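Local coordinates for protein malonyl-CoA decarboxylase (Rhodopseudomonas palustris, PDB 4KSA) that probably catalyses the decarboxylation of malonyl-CoA to acetyl-CoA and carbon dioxide, at residues T301-S306 / M411-Y416; E233-K238 / V264-S269; R215-F220 / E290-E295; S306-F311 / P375-A380. All coordinates share one frame; numbering follows the deposited sequence.

Interactions 1, 2 and 3 are built on one mixed sheet of the C-terminal domain, whose family belongs to the acetyltransferase clan. Interactions 1 and 2 have centres about 9 Å apart and meet where strands 301-304 and 262-270 run parallel, with L305 N probably bonded to F265 O (2.9 Å). Interaction 3 lies about 11 Å from interaction 2, centre to centre, and brings in helix 284-295, which connects those two strands; V234 and F302 both touch it. Interaction 4 continues from interaction 1 through the shared S306, with centres about 13 Å apart. All four lie away from H162, a magnesium-binding residue of this protein.

Interaction 1: T301-S306 / M411-Y416; sequences TFVTLS and MVNYLY
The Y414 ring turns its edge to T304 and S306, with T304 OG1 and S306 CB near its plane, and H383 of helix 378-385 stacks with it; beside it the Y416 ring also presents an edge, CE1 lying 3.5 Å from T304 CG2. These tyrosines belong to an antiparallel strand pair in the mixed sheet of the C-terminal domain, consistent with its acetyltransferase-clan family. Further along, V412 N donates to S306 O, and the return bond from S306 N to V412 O is weak. L305 CD2 meets the selenium (SE) of M411, a selenomethionine, at 3.6 Å.

At T304 a side chain takes part in the backbone pairing. T304 N donates to Y414 O (2.9 Å), but Y414 N donates to the hydroxyl T304 OG1 (3.0 Å), which lies between backbone N and carbonyl carbon (chi1 76°) and also pairs with S306 OG. N413 OD1 bonds to N394, and N413 ND2, which also bonds P241 O, lies 2.8 Å from T304 O, nearly in the amide plane.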
loop_
_atom_site.group_PDB
_atom_site.type_symbol
_atom_site.label_atom_id
_atom_site.label_comp_id
_atom_site.label_asym_id
_atom_site.label_seq_id
_atom_site.Cartn_x
_atom_site.Cartn_y
_atom_site.Cartn_z
ATOM N N THR A 301 -1.719 -26.943 -18.899
ATOM C CA THR A 301 -2.998 -27.592 -18.625
ATOM C C THR A 301 -3.588 -27.280 -17.246
ATOM O O THR A 301 -2.910 -27.390 -16.211
ATOM C CB THR A 301 -2.887 -29.129 -18.785
ATOM O OG1 THR A 301 -2.013 -29.653 -17.776
ATOM C CG2 THR A 301 -2.339 -29.484 -20.176
ATOM N N PHE A 302 -4.861 -26.891 -17.253
ATOM C CA PHE A 302 -5.574 -26.571 -16.026
ATOM C C PHE A 302 -6.741 -27.532 -15.842
ATOM O O PHE A 302 -7.784 -27.421 -16.493
ATOM C CB PHE A 302 -6.017 -25.112 -16.071
ATOM C CG PHE A 302 -4.866 -24.158 -16.148
ATOM C CD1 PHE A 302 -4.482 -23.603 -17.365
ATOM C CD2 PHE A 302 -4.112 -23.871 -15.012
ATOM C CE1 PHE A 302 -3.361 -22.777 -17.454
ATOM C CE2 PHE A 302 -2.985 -23.044 -15.090
ATOM C CZ PHE A 302 -2.611 -22.498 -16.316
ATOM N N VAL A 303 -6.540 -28.475 -14.930
ATOM C CA VAL A 303 -7.510 -29.531 -14.672
ATOM C C VAL A 303 -7.778 -29.758 -13.188
ATOM O O VAL A 303 -6.940 -29.441 -12.351
ATOM C CB VAL A 303 -6.978 -30.859 -15.243
ATOM C CG1 VAL A 303 -5.794 -31.353 -14.389
ATOM C CG2 VAL A 303 -8.078 -31.885 -15.277
ATOM N N THR A 304 -8.928 -30.337 -12.858
ATOM C CA THR A 304 -9.234 -30.614 -11.452
ATOM C C THR A 304 -9.230 -32.116 -11.188
ATOM O O THR A 304 -9.014 -32.908 -12.092
ATOM C CB THR A 304 -10.623 -30.083 -11.050
ATOM O OG1 THR A 304 -11.632 -30.950 -11.576
ATOM C CG2 THR A 304 -10.841 -28.688 -11.604
ATOM N N LEU A 305 -9.443 -32.492 -9.936
ATOM C CA LEU A 305 -9.540 -33.894 -9.534
ATOM C C LEU A 305 -10.646 -33.835 -8.492
ATOM O O LEU A 305 -10.415 -33.944 -7.284
ATOM C CB LEU A 305 -8.253 -34.421 -8.896
ATOM C CG LEU A 305 -7.993 -35.921 -9.109
ATOM C CD1 LEU A 305 -7.124 -36.458 -7.988
ATOM C CD2 LEU A 305 -9.301 -36.695 -9.139
ATOM N N SER A 306 -11.853 -33.636 -8.997
ATOM C CA SER A 306 -13.042 -33.486 -8.186
ATOM C C SER A 306 -13.714 -34.753 -7.669
ATOM O O SER A 306 -13.414 -35.868 -8.095
ATOM C CB SER A 306 -14.072 -32.691 -8.989
ATOM O OG SER A 306 -13.460 -31.584 -9.642
HETATM N N MSE A 411 -14.204 -40.524 -9.101
HETATM C CA MSE A 411 -13.758 -39.133 -9.135
HETATM C C MSE A 411 -13.728 -38.714 -10.594
HETATM O O MSE A 411 -13.958 -39.532 -11.481
HETATM C CB MSE A 411 -12.361 -38.974 -8.548
HETATM C CG MSE A 411 -12.287 -39.168 -7.055
HETATM SE SE MSE A 411 -10.610 -38.496 -6.354
HETATM C CE MSE A 411 -11.214 -36.733 -5.796
ATOM N N VAL A 412 -13.463 -37.438 -10.840
ATOM C CA VAL A 412 -13.394 -36.942 -12.201
ATOM C C VAL A 412 -12.443 -35.768 -12.313
ATOM O O VAL A 412 -11.946 -35.250 -11.316
ATOM C CB VAL A 412 -14.750 -36.471 -12.716
ATOM C CG1 VAL A 412 -15.739 -37.616 -12.717
ATOM C CG2 VAL A 412 -15.235 -35.322 -11.875
ATOM N N ASN A 413 -12.174 -35.371 -13.548
ATOM C CA ASN A 413 -11.317 -34.240 -13.815
ATOM C C ASN A 413 -12.175 -33.338 -14.666
ATOM O O ASN A 413 -12.852 -33.806 -15.582
ATOM C CB ASN A 413 -10.080 -34.616 -14.637
ATOM C CG ASN A 413 -9.308 -35.789 -14.068
ATOM O OD1 ASN A 413 -9.424 -36.909 -14.554
ATOM N ND2 ASN A 413 -8.505 -35.539 -13.050
ATOM N N TYR A 414 -12.195 -32.053 -14.340
ATOM C CA TYR A 414 -12.930 -31.104 -15.158
ATOM C C TYR A 414 -11.751 -30.405 -15.822
ATOM O O TYR A 414 -10.684 -30.283 -15.222
ATOM C CB TYR A 414 -13.774 -30.158 -14.299
ATOM C CG TYR A 414 -15.008 -30.811 -13.697
ATOM C CD1 TYR A 414 -16.223 -30.826 -14.384
ATOM C CD2 TYR A 414 -14.961 -31.407 -12.428
ATOM C CE1 TYR A 414 -17.375 -31.412 -13.826
ATOM C CE2 TYR A 414 -16.102 -32.004 -11.859
ATOM C CZ TYR A 414 -17.302 -31.999 -12.565
ATOM O OH TYR A 414 -18.420 -32.576 -12.004
ATOM N N LEU A 415 -11.914 -29.993 -17.070
ATOM C CA LEU A 415 -10.820 -29.371 -17.795
ATOM C C LEU A 415 -11.080 -27.888 -17.997
ATOM O O LEU A 415 -12.086 -27.490 -18.600
ATOM C CB LEU A 415 -10.637 -30.097 -19.141
ATOM C CG LEU A 415 -9.423 -29.871 -20.054
ATOM C CD1 LEU A 415 -9.552 -28.530 -20.760
ATOM C CD2 LEU A 415 -8.142 -29.971 -19.244
ATOM N N TYR A 416 -10.177 -27.073 -17.459
ATOM C CA TYR A 416 -10.302 -25.629 -17.591
ATOM C C TYR A 416 -9.358 -25.170 -18.678
ATOM O O TYR A 416 -8.139 -25.339 -18.579
ATOM C CB TYR A 416 -9.967 -24.907 -16.276
ATOM C CG TYR A 416 -11.078 -24.923 -15.246
ATOM C CD1 TYR A 416 -11.116 -25.894 -14.246
ATOM C CD2 TYR A 416 -12.111 -23.977 -15.283
ATOM C CE1 TYR A 416 -12.157 -25.929 -13.304
ATOM C CE2 TYR A 416 -13.161 -24.005 -14.344
ATOM C CZ TYR A 416 -13.171 -24.990 -13.364
ATOM O OH TYR A 416 -14.197 -25.066 -12.464
#

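Interaction 2: E233-K238 / V264-S269; sequences EVALTK and VFYSIS
E233 and Y266 meet across the closely packed end of this contact, where E233 CB stands 4.0 Å above one face of the Y266 ring, displaced toward the rim. Y266 CG sits between its own backbone N and carbonyl carbon (chi1 68°), bringing the ring over the neighbouring strand with its edge at A235 N. On the face shared by E233 and S267, the hydroxyl S267 OG donates to E233 OE2 (3.2 Å) from well above the carboxylate plane. The other oxygen, E233 OE1, forms a salt bridge with R208, and Y266 OH bonds to H197.

The strands are antiparallel and carry a beta bulge: S267 pairs with E233 and F265 with V234, so Y266 is the extra residue, a feature consistent with the bulged central strand of acetyltransferase-like folds. E233 N donates to S267 O (2.8 Å), and E233 O accepts from Y266 N. V234 CG2 lies 3.4 Å from F265 CD1, and both side chains reach helix 284-295. A235 and V264 exchange both backbone bonds, with A235 CB 3.6 Å from V264 CG1.

Beyond them the contact thins out: T237 CG2 only brushes V264 CG1 at 3.9 Å, and K238 extends into solvent without meeting the other strand.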
loop_
_atom_site.group_PDB
_atom_site.type_symbol
_atom_site.label_atom_id
_atom_site.label_comp_id
_atom_site.label_asym_id
_atom_site.label_seq_id
_atom_site.Cartn_x
_atom_site.Cartn_y
_atom_site.Cartn_z
ATOM N N GLU A 233 -7.363 -25.140 -3.087
ATOM C CA GLU A 233 -6.082 -25.840 -2.975
ATOM C C GLU A 233 -5.635 -26.425 -4.320
ATOM O O GLU A 233 -6.411 -27.064 -5.027
ATOM C CB GLU A 233 -6.184 -26.932 -1.920
ATOM C CG GLU A 233 -6.521 -26.369 -0.565
ATOM C CD GLU A 233 -6.525 -27.415 0.510
ATOM O OE1 GLU A 233 -5.445 -27.991 0.754
ATOM O OE2 GLU A 233 -7.599 -27.662 1.106
ATOM N N VAL A 234 -4.377 -26.194 -4.672
ATOM C CA VAL A 234 -3.838 -26.661 -5.947
ATOM C C VAL A 234 -2.534 -27.444 -5.800
ATOM O O VAL A 234 -1.781 -27.251 -4.846
ATOM C CB VAL A 234 -3.569 -25.468 -6.894
ATOM C CG1 VAL A 234 -3.042 -25.962 -8.214
ATOM C CG2 VAL A 234 -4.843 -24.678 -7.107
ATOM N N ALA A 235 -2.282 -28.337 -6.755
ATOM C CA ALA A 235 -1.056 -29.139 -6.783
ATOM C C ALA A 235 -0.354 -28.936 -8.128
ATOM O O ALA A 235 -0.985 -29.036 -9.178
ATOM C CB ALA A 235 -1.386 -30.613 -6.582
ATOM N N LEU A 236 0.940 -28.616 -8.085
ATOM C CA LEU A 236 1.725 -28.429 -9.304
ATOM C C LEU A 236 2.262 -29.783 -9.760
ATOM O O LEU A 236 2.955 -30.475 -9.002
ATOM C CB LEU A 236 2.889 -27.472 -9.053
ATOM C CG LEU A 236 2.582 -25.975 -8.961
ATOM C CD1 LEU A 236 1.158 -25.704 -9.441
ATOM C CD2 LEU A 236 2.803 -25.504 -7.522
ATOM N N THR A 237 1.943 -30.164 -10.995
ATOM C CA THR A 237 2.371 -31.466 -11.503
ATOM C C THR A 237 2.722 -31.518 -12.994
ATOM O O THR A 237 2.687 -30.507 -13.708
ATOM C CB THR A 237 1.281 -32.524 -11.274
ATOM O OG1 THR A 237 0.182 -32.262 -12.158
ATOM C CG2 THR A 237 0.792 -32.490 -9.823
ATOM N N LYS A 238 3.046 -32.726 -13.456
ATOM C CA LYS A 238 3.407 -32.963 -14.855
ATOM C C LYS A 238 2.416 -33.897 -15.571
ATOM O O LYS A 238 2.727 -34.452 -16.626
ATOM C CB LYS A 238 4.830 -33.538 -14.927
ATOM C CG LYS A 238 5.931 -32.493 -14.758
ATOM C CD LYS A 238 7.318 -33.119 -14.581
ATOM C CE LYS A 238 7.506 -33.668 -13.173
ATOM N NZ LYS A 238 8.925 -34.024 -12.885
ATOM N N VAL A 264 -3.316 -28.679 -10.822
ATOM C CA VAL A 264 -4.489 -29.454 -10.487
ATOM C C VAL A 264 -5.255 -29.082 -9.191
ATOM O O VAL A 264 -4.787 -29.256 -8.057
ATOM C CB VAL A 264 -4.159 -30.956 -10.513
ATOM C CG1 VAL A 264 -2.907 -31.230 -9.733
ATOM C CG2 VAL A 264 -5.327 -31.749 -9.952
ATOM N N PHE A 265 -6.451 -28.546 -9.398
ATOM C CA PHE A 265 -7.331 -28.154 -8.317
ATOM C C PHE A 265 -7.789 -29.441 -7.683
ATOM O O PHE A 265 -8.313 -30.310 -8.368
ATOM C CB PHE A 265 -8.517 -27.400 -8.900
ATOM C CG PHE A 265 -8.119 -26.167 -9.623
ATOM C CD1 PHE A 265 -7.750 -25.031 -8.918
ATOM C CD2 PHE A 265 -8.001 -26.167 -11.003
ATOM C CE1 PHE A 265 -7.262 -23.920 -9.570
ATOM C CE2 PHE A 265 -7.508 -25.051 -11.670
ATOM C CZ PHE A 265 -7.136 -23.928 -10.951
ATOM N N TYR A 266 -7.594 -29.591 -6.385
ATOM C CA TYR A 266 -8.020 -30.830 -5.777
ATOM C C TYR A 266 -8.849 -30.603 -4.536
ATOM O O TYR A 266 -9.236 -31.551 -3.848
ATOM C CB TYR A 266 -6.802 -31.721 -5.493
ATOM C CG TYR A 266 -5.875 -31.219 -4.433
ATOM C CD1 TYR A 266 -6.097 -31.531 -3.089
ATOM C CD2 TYR A 266 -4.765 -30.436 -4.765
ATOM C CE1 TYR A 266 -5.228 -31.079 -2.092
ATOM C CE2 TYR A 266 -3.890 -29.973 -3.771
ATOM C CZ TYR A 266 -4.130 -30.303 -2.439
ATOM O OH TYR A 266 -3.276 -29.863 -1.463
ATOM N N SER A 267 -9.128 -29.329 -4.268
ATOM C CA SER A 267 -9.941 -28.925 -3.117
ATOM C C SER A 267 -10.481 -27.521 -3.281
ATOM O O SER A 267 -9.715 -26.586 -3.475
ATOM C CB SER A 267 -9.128 -28.971 -1.832
ATOM O OG SER A 267 -9.960 -28.668 -0.729
ATOM N N ILE A 268 -11.797 -27.376 -3.219
ATOM C CA ILE A 268 -12.421 -26.059 -3.331
ATOM C C ILE A 268 -13.469 -25.996 -2.245
ATOM O O ILE A 268 -14.379 -26.815 -2.245
ATOM C CB ILE A 268 -13.107 -25.860 -4.672
ATOM C CG1 ILE A 268 -12.074 -25.916 -5.784
ATOM C CG2 ILE A 268 -13.801 -24.513 -4.690
ATOM C CD1 ILE A 268 -12.624 -25.499 -7.100
ATOM N N SER A 269 -13.355 -25.043 -1.322
ATOM C CA SER A 269 -14.317 -24.973 -0.223
ATOM C C SER A 269 -14.882 -23.615 0.139
ATOM O O SER A 269 -14.179 -22.611 0.078
ATOM C CB SER A 269 -13.715 -25.606 1.031
ATOM O OG SER A 269 -12.306 -25.589 0.987
#

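Interaction 3: R215-F220 / E290-E295; sequences RCYGFF and EEIKRE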
loop_
_atom_site.group_PDB
_atom_site.type_symbol
_atom_site.label_atom_id
_atom_site.label_comp_id
_atom_site.label_asym_id
_atom_site.label_seq_id
_atom_site.Cartn_x
_atom_site.Cartn_y
_atom_site.Cartn_z
ATOM N N ARG A 215 0.003 -24.988 -3.792
ATOM C CA ARG A 215 -0.390 -23.579 -3.769
ATOM C C ARG A 215 -1.871 -23.445 -3.489
ATOM O O ARG A 215 -2.674 -23.999 -4.226
ATOM C CB ARG A 215 -0.145 -22.922 -5.127
ATOM C CG ARG A 215 1.283 -22.827 -5.537
ATOM C CD ARG A 215 1.738 -21.387 -5.575
ATOM N NE ARG A 215 2.991 -21.251 -6.310
ATOM C CZ ARG A 215 4.080 -21.979 -6.070
ATOM N NH1 ARG A 215 4.072 -22.898 -5.108
ATOM N NH2 ARG A 215 5.177 -21.797 -6.799
ATOM N N CYS A 216 -2.251 -22.717 -2.445
ATOM C CA CYS A 216 -3.677 -22.518 -2.187
ATOM C C CYS A 216 -4.009 -21.045 -2.235
ATOM O O CYS A 216 -3.189 -20.190 -1.899
ATOM C CB CYS A 216 -4.099 -23.106 -0.853
ATOM S SG CYS A 216 -2.839 -22.972 0.360
ATOM N N TYR A 217 -5.219 -20.757 -2.678
ATOM C CA TYR A 217 -5.671 -19.396 -2.815
ATOM C C TYR A 217 -6.901 -19.121 -1.968
ATOM O O TYR A 217 -7.551 -20.042 -1.446
ATOM C CB TYR A 217 -5.955 -19.131 -4.282
ATOM C CG TYR A 217 -4.723 -19.336 -5.125
ATOM C CD1 TYR A 217 -3.801 -18.304 -5.301
ATOM C CD2 TYR A 217 -4.421 -20.587 -5.671
ATOM C CE1 TYR A 217 -2.610 -18.509 -5.991
ATOM C CE2 TYR A 217 -3.221 -20.800 -6.364
ATOM C CZ TYR A 217 -2.321 -19.755 -6.515
ATOM O OH TYR A 217 -1.117 -19.945 -7.155
ATOM N N GLY A 218 -7.202 -17.837 -1.810
ATOM C CA GLY A 218 -8.353 -17.454 -1.032
ATOM C C GLY A 218 -9.073 -16.308 -1.690
ATOM O O GLY A 218 -8.461 -15.506 -2.397
ATOM N N PHE A 219 -10.386 -16.251 -1.486
ATOM C CA PHE A 219 -11.193 -15.159 -2.014
ATOM C C PHE A 219 -11.660 -14.337 -0.823
ATOM O O PHE A 219 -12.241 -14.865 0.127
ATOM C CB PHE A 219 -12.367 -15.695 -2.816
ATOM C CG PHE A 219 -11.991 -16.090 -4.210
ATOM C CD1 PHE A 219 -11.829 -15.123 -5.193
ATOM C CD2 PHE A 219 -11.732 -17.424 -4.524
ATOM C CE1 PHE A 219 -11.409 -15.478 -6.475
ATOM C CE2 PHE A 219 -11.312 -17.784 -5.797
ATOM C CZ PHE A 219 -11.149 -16.811 -6.775
ATOM N N PHE A 220 -11.364 -13.047 -0.865
ATOM C CA PHE A 220 -11.706 -12.162 0.224
ATOM C C PHE A 220 -12.647 -11.089 -0.249
ATOM O O PHE A 220 -12.581 -10.655 -1.395
ATOM C CB PHE A 220 -10.440 -11.501 0.784
ATOM C CG PHE A 220 -9.486 -12.463 1.434
ATOM C CD1 PHE A 220 -9.485 -12.639 2.812
ATOM C CD2 PHE A 220 -8.631 -13.247 0.665
ATOM C CE1 PHE A 220 -8.655 -13.593 3.432
ATOM C CE2 PHE A 220 -7.791 -14.217 1.277
ATOM C CZ PHE A 220 -7.812 -14.383 2.668
ATOM N N GLU A 290 -5.755 -17.696 -14.305
ATOM C CA GLU A 290 -5.012 -16.573 -14.868
ATOM C C GLU A 290 -3.896 -16.194 -13.902
ATOM O O GLU A 290 -2.829 -15.752 -14.329
ATOM C CB GLU A 290 -5.945 -15.384 -15.128
ATOM C CG GLU A 290 -7.073 -15.749 -16.097
ATOM C CD GLU A 290 -7.969 -14.578 -16.521
ATOM O OE1 GLU A 290 -8.588 -13.927 -15.644
ATOM O OE2 GLU A 290 -8.065 -14.322 -17.746
ATOM N N GLU A 291 -4.120 -16.392 -12.606
ATOM C CA GLU A 291 -3.093 -16.067 -11.624
ATOM C C GLU A 291 -1.912 -17.024 -11.717
ATOM O O GLU A 291 -0.771 -16.593 -11.854
ATOM C CB GLU A 291 -3.663 -16.089 -10.205
ATOM C CG GLU A 291 -2.596 -16.219 -9.105
ATOM C CD GLU A 291 -1.604 -15.050 -9.053
ATOM O OE1 GLU A 291 -0.537 -15.207 -8.406
ATOM O OE2 GLU A 291 -1.895 -13.977 -9.640
ATOM N N ILE A 292 -2.185 -18.320 -11.636
ATOM C CA ILE A 292 -1.125 -19.316 -11.718
ATOM C C ILE A 292 -0.331 -19.116 -13.009
ATOM O O ILE A 292 0.900 -19.114 -12.996
ATOM C CB ILE A 292 -1.706 -20.763 -11.675
ATOM C CG1 ILE A 292 -2.402 -20.994 -10.334
ATOM C CG2 ILE A 292 -0.603 -21.788 -11.842
ATOM C CD1 ILE A 292 -3.107 -22.332 -10.207
ATOM N N LYS A 293 -1.034 -18.918 -14.117
ATOM C CA LYS A 293 -0.372 -18.748 -15.397
ATOM C C LYS A 293 0.631 -17.603 -15.414
ATOM O O LYS A 293 1.742 -17.751 -15.926
ATOM C CB LYS A 293 -1.400 -18.543 -16.508
ATOM C CG LYS A 293 -0.792 -18.521 -17.901
ATOM C CD LYS A 293 -1.844 -18.248 -18.968
ATOM C CE LYS A 293 -2.526 -16.906 -18.737
ATOM N NZ LYS A 293 -3.294 -16.457 -19.936
ATOM N N ARG A 294 0.261 -16.457 -14.855
ATOM C CA ARG A 294 1.185 -15.336 -14.876
ATOM C C ARG A 294 2.374 -15.547 -13.944
ATOM O O ARG A 294 3.457 -15.015 -14.183
ATOM C CB ARG A 294 0.468 -14.030 -14.543
ATOM C CG ARG A 294 0.298 -13.766 -13.080
ATOM C CD ARG A 294 0.148 -12.275 -12.835
ATOM N NE ARG A 294 -0.076 -11.993 -11.423
ATOM C CZ ARG A 294 0.749 -12.360 -10.445
ATOM N NH1 ARG A 294 1.865 -13.029 -10.725
ATOM N NH2 ARG A 294 0.451 -12.064 -9.181
ATOM N N GLU A 295 2.186 -16.316 -12.881
ATOM C CA GLU A 295 3.303 -16.577 -11.987
ATOM C C GLU A 295 4.198 -17.669 -12.588
ATOM O O GLU A 295 5.425 -17.540 -12.586
ATOM C CB GLU A 295 2.838 -17.032 -10.601
ATOM C CG GLU A 295 4.003 -17.531 -9.749
ATOM C CD GLU A 295 3.603 -18.509 -8.662
ATOM O OE1 GLU A 295 4.513 -19.147 -8.083
ATOM O OE2 GLU A 295 2.391 -18.642 -8.375
#
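E295 OE1 is gripped by two nitrogens of R215, NE at 3.1 Å from OE1 and NH2 at 3.0 Å from it, in a side-on salt bridge. The groups meet tip to tip with the guanidinium and carboxylate planes only 14° apart, and NE uses the syn lone pair of OE1. A weaker bond runs from R215 NE to the second oxygen, E295 OE2, so that NE is shared between both oxygens while NH2 serves OE1 alone. E295 CG is anti to its backbone N (chi1 170°) and the chain stays extended, carrying the carboxylate from the helix across to R215 on the strand. The positive charge of R177 lies close to R215 NE and forms a long, weak ion pair with E295 OE1, which would probably favour a charged carboxylate.

Beside this bridge the Y217 ring reaches the helix. Its OH is 3.6 Å from I292 CG1, and its CE1 is 3.9 Å from E291 CG, the two helix residues meeting the ring obliquely. The carboxylate of E291 instead pairs with R294 on the same helix, by charge rather than a directed N-H bond.

Helix 284-295 is the crossover of a beta-alpha-beta unit between parallel neighbouring strands 262-270 and 301-304, while strand 214-220 lies between strands 174-178 and 230-237, with Y217 also touching L175 and R177.

Interaction 4: S306-F311 / P375-A380; sequences SPVPGF and PLDPVA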
loop_
_atom_site.group_PDB
_atom_site.type_symbol
_atom_site.label_atom_id
_atom_site.label_comp_id
_atom_site.label_asym_id
_atom_site.label_seq_id
_atom_site.Cartn_x
_atom_site.Cartn_y
_atom_site.Cartn_z
ATOM N N SER A 306 -11.853 -33.636 -8.997
ATOM C CA SER A 306 -13.042 -33.486 -8.186
ATOM C C SER A 306 -13.714 -34.753 -7.669
ATOM O O SER A 306 -13.414 -35.868 -8.095
ATOM C CB SER A 306 -14.072 -32.691 -8.989
ATOM O OG SER A 306 -13.460 -31.584 -9.642
ATOM N N PRO A 307 -14.601 -34.587 -6.683
ATOM C CA PRO A 307 -15.350 -35.695 -6.096
ATOM C C PRO A 307 -16.710 -35.665 -6.783
ATOM O O PRO A 307 -16.998 -34.738 -7.543
ATOM C CB PRO A 307 -15.428 -35.319 -4.622
ATOM C CG PRO A 307 -15.529 -33.860 -4.677
ATOM C CD PRO A 307 -14.489 -33.484 -5.715
ATOM N N VAL A 308 -17.536 -36.674 -6.538
ATOM C CA VAL A 308 -18.854 -36.713 -7.154
ATOM C C VAL A 308 -19.828 -37.061 -6.058
ATOM O O VAL A 308 -20.461 -38.112 -6.086
ATOM C CB VAL A 308 -18.942 -37.783 -8.263
ATOM C CG1 VAL A 308 -20.267 -37.652 -9.005
ATOM C CG2 VAL A 308 -17.752 -37.654 -9.208
ATOM N N PRO A 309 -19.959 -36.173 -5.060
ATOM C CA PRO A 309 -20.881 -36.435 -3.955
ATOM C C PRO A 309 -22.280 -36.539 -4.530
ATOM O O PRO A 309 -22.642 -35.795 -5.437
ATOM C CB PRO A 309 -20.687 -35.210 -3.064
ATOM C CG PRO A 309 -20.477 -34.120 -4.066
ATOM C CD PRO A 309 -19.511 -34.763 -5.043
ATOM N N GLY A 310 -23.065 -37.481 -4.044
ATOM C CA GLY A 310 -24.402 -37.583 -4.585
ATOM C C GLY A 310 -24.546 -38.543 -5.744
ATOM O O GLY A 310 -25.657 -38.712 -6.250
ATOM N N PHE A 311 -23.442 -39.150 -6.190
ATOM C CA PHE A 311 -23.523 -40.139 -7.271
ATOM C C PHE A 311 -24.073 -41.399 -6.624
ATOM O O PHE A 311 -25.001 -42.015 -7.143
ATOM C CB PHE A 311 -22.156 -40.453 -7.884
ATOM C CG PHE A 311 -22.180 -41.602 -8.877
ATOM C CD1 PHE A 311 -22.939 -41.528 -10.036
ATOM C CD2 PHE A 311 -21.444 -42.767 -8.637
ATOM C CE1 PHE A 311 -22.969 -42.600 -10.950
ATOM C CE2 PHE A 311 -21.468 -43.838 -9.541
ATOM C CZ PHE A 311 -22.231 -43.754 -10.695
ATOM N N PRO A 375 -27.546 -29.481 -13.795
ATOM C CA PRO A 375 -26.933 -30.773 -13.507
ATOM C C PRO A 375 -27.072 -31.082 -12.015
ATOM O O PRO A 375 -26.714 -30.281 -11.158
ATOM C CB PRO A 375 -25.481 -30.583 -13.968
ATOM C CG PRO A 375 -25.342 -29.087 -14.200
ATOM C CD PRO A 375 -26.685 -28.676 -14.670
ATOM N N LEU A 376 -27.622 -32.253 -11.731
ATOM C CA LEU A 376 -27.868 -32.718 -10.377
ATOM C C LEU A 376 -26.652 -32.717 -9.449
ATOM O O LEU A 376 -26.771 -32.350 -8.278
ATOM C CB LEU A 376 -28.465 -34.121 -10.451
ATOM C CG LEU A 376 -29.176 -34.793 -9.284
ATOM C CD1 LEU A 376 -29.311 -36.246 -9.687
ATOM C CD2 LEU A 376 -28.415 -34.698 -7.962
ATOM N N ASP A 377 -25.487 -33.128 -9.941
ATOM C CA ASP A 377 -24.309 -33.153 -9.074
ATOM C C ASP A 377 -23.824 -31.751 -8.755
ATOM O O ASP A 377 -23.465 -30.982 -9.648
ATOM C CB ASP A 377 -23.166 -33.949 -9.707
ATOM C CG ASP A 377 -21.868 -33.896 -8.878
ATOM O OD1 ASP A 377 -21.810 -34.486 -7.774
ATOM O OD2 ASP A 377 -20.897 -33.258 -9.343
ATOM N N PRO A 378 -23.805 -31.401 -7.465
ATOM C CA PRO A 378 -23.362 -30.087 -6.991
ATOM C C PRO A 378 -21.946 -29.650 -7.424
ATOM O O PRO A 378 -21.726 -28.473 -7.710
ATOM C CB PRO A 378 -23.501 -30.209 -5.471
ATOM C CG PRO A 378 -23.356 -31.693 -5.228
ATOM C CD PRO A 378 -24.188 -32.261 -6.337
ATOM N N VAL A 379 -20.991 -30.579 -7.471
ATOM C CA VAL A 379 -19.630 -30.223 -7.867
ATOM C C VAL A 379 -19.539 -29.997 -9.375
ATOM O O VAL A 379 -18.676 -29.262 -9.863
ATOM C CB VAL A 379 -18.618 -31.297 -7.456
ATOM C CG1 VAL A 379 -17.270 -30.965 -8.001
ATOM C CG2 VAL A 379 -18.527 -31.370 -5.972
ATOM N N ALA A 380 -20.438 -30.618 -10.118
ATOM C CA ALA A 380 -20.428 -30.441 -11.550
ATOM C C ALA A 380 -21.089 -29.096 -11.867
ATOM O O ALA A 380 -20.653 -28.369 -12.767
ATOM C CB ALA A 380 -21.178 -31.583 -12.221
HETATM O O HOH W 1 -18.303 -34.042 -9.722
#
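Two helix starts come together here: D377 is the N-cap of helix 378-385, and a type II turn from V308 to F311 leads through G310, the N-cap of helix 311-320. V379, in the first turn of the former, packs against the chain from S306 to P309, ahead of helix 311-320. Its CG1 touches S306 CB at 3.8 Å and its CG2 lies 3.7 Å from P309 CD. With CG1 anti to the backbone N (chi1 174°), the two methyls are spread toward different partners. The rings of P309 and P378 slide past each other, CG to CG at 3.9 Å.

No direct hydrogen bond joins the segments; a water does so instead, donating to P307 O (2.6 Å) and to D377 OD2 (2.7 Å). The same OD2 takes a weak capping bond from A380 N, while OD1 has a weak bond from Y364. The positive phi of G310 (92°) suits the turn and a residue without a side chain. V308 packs on Y364 and F365 of helix 347-367 and on S407 of helix 401-407, and Y414 of strand 411-416 borders D377 and A380.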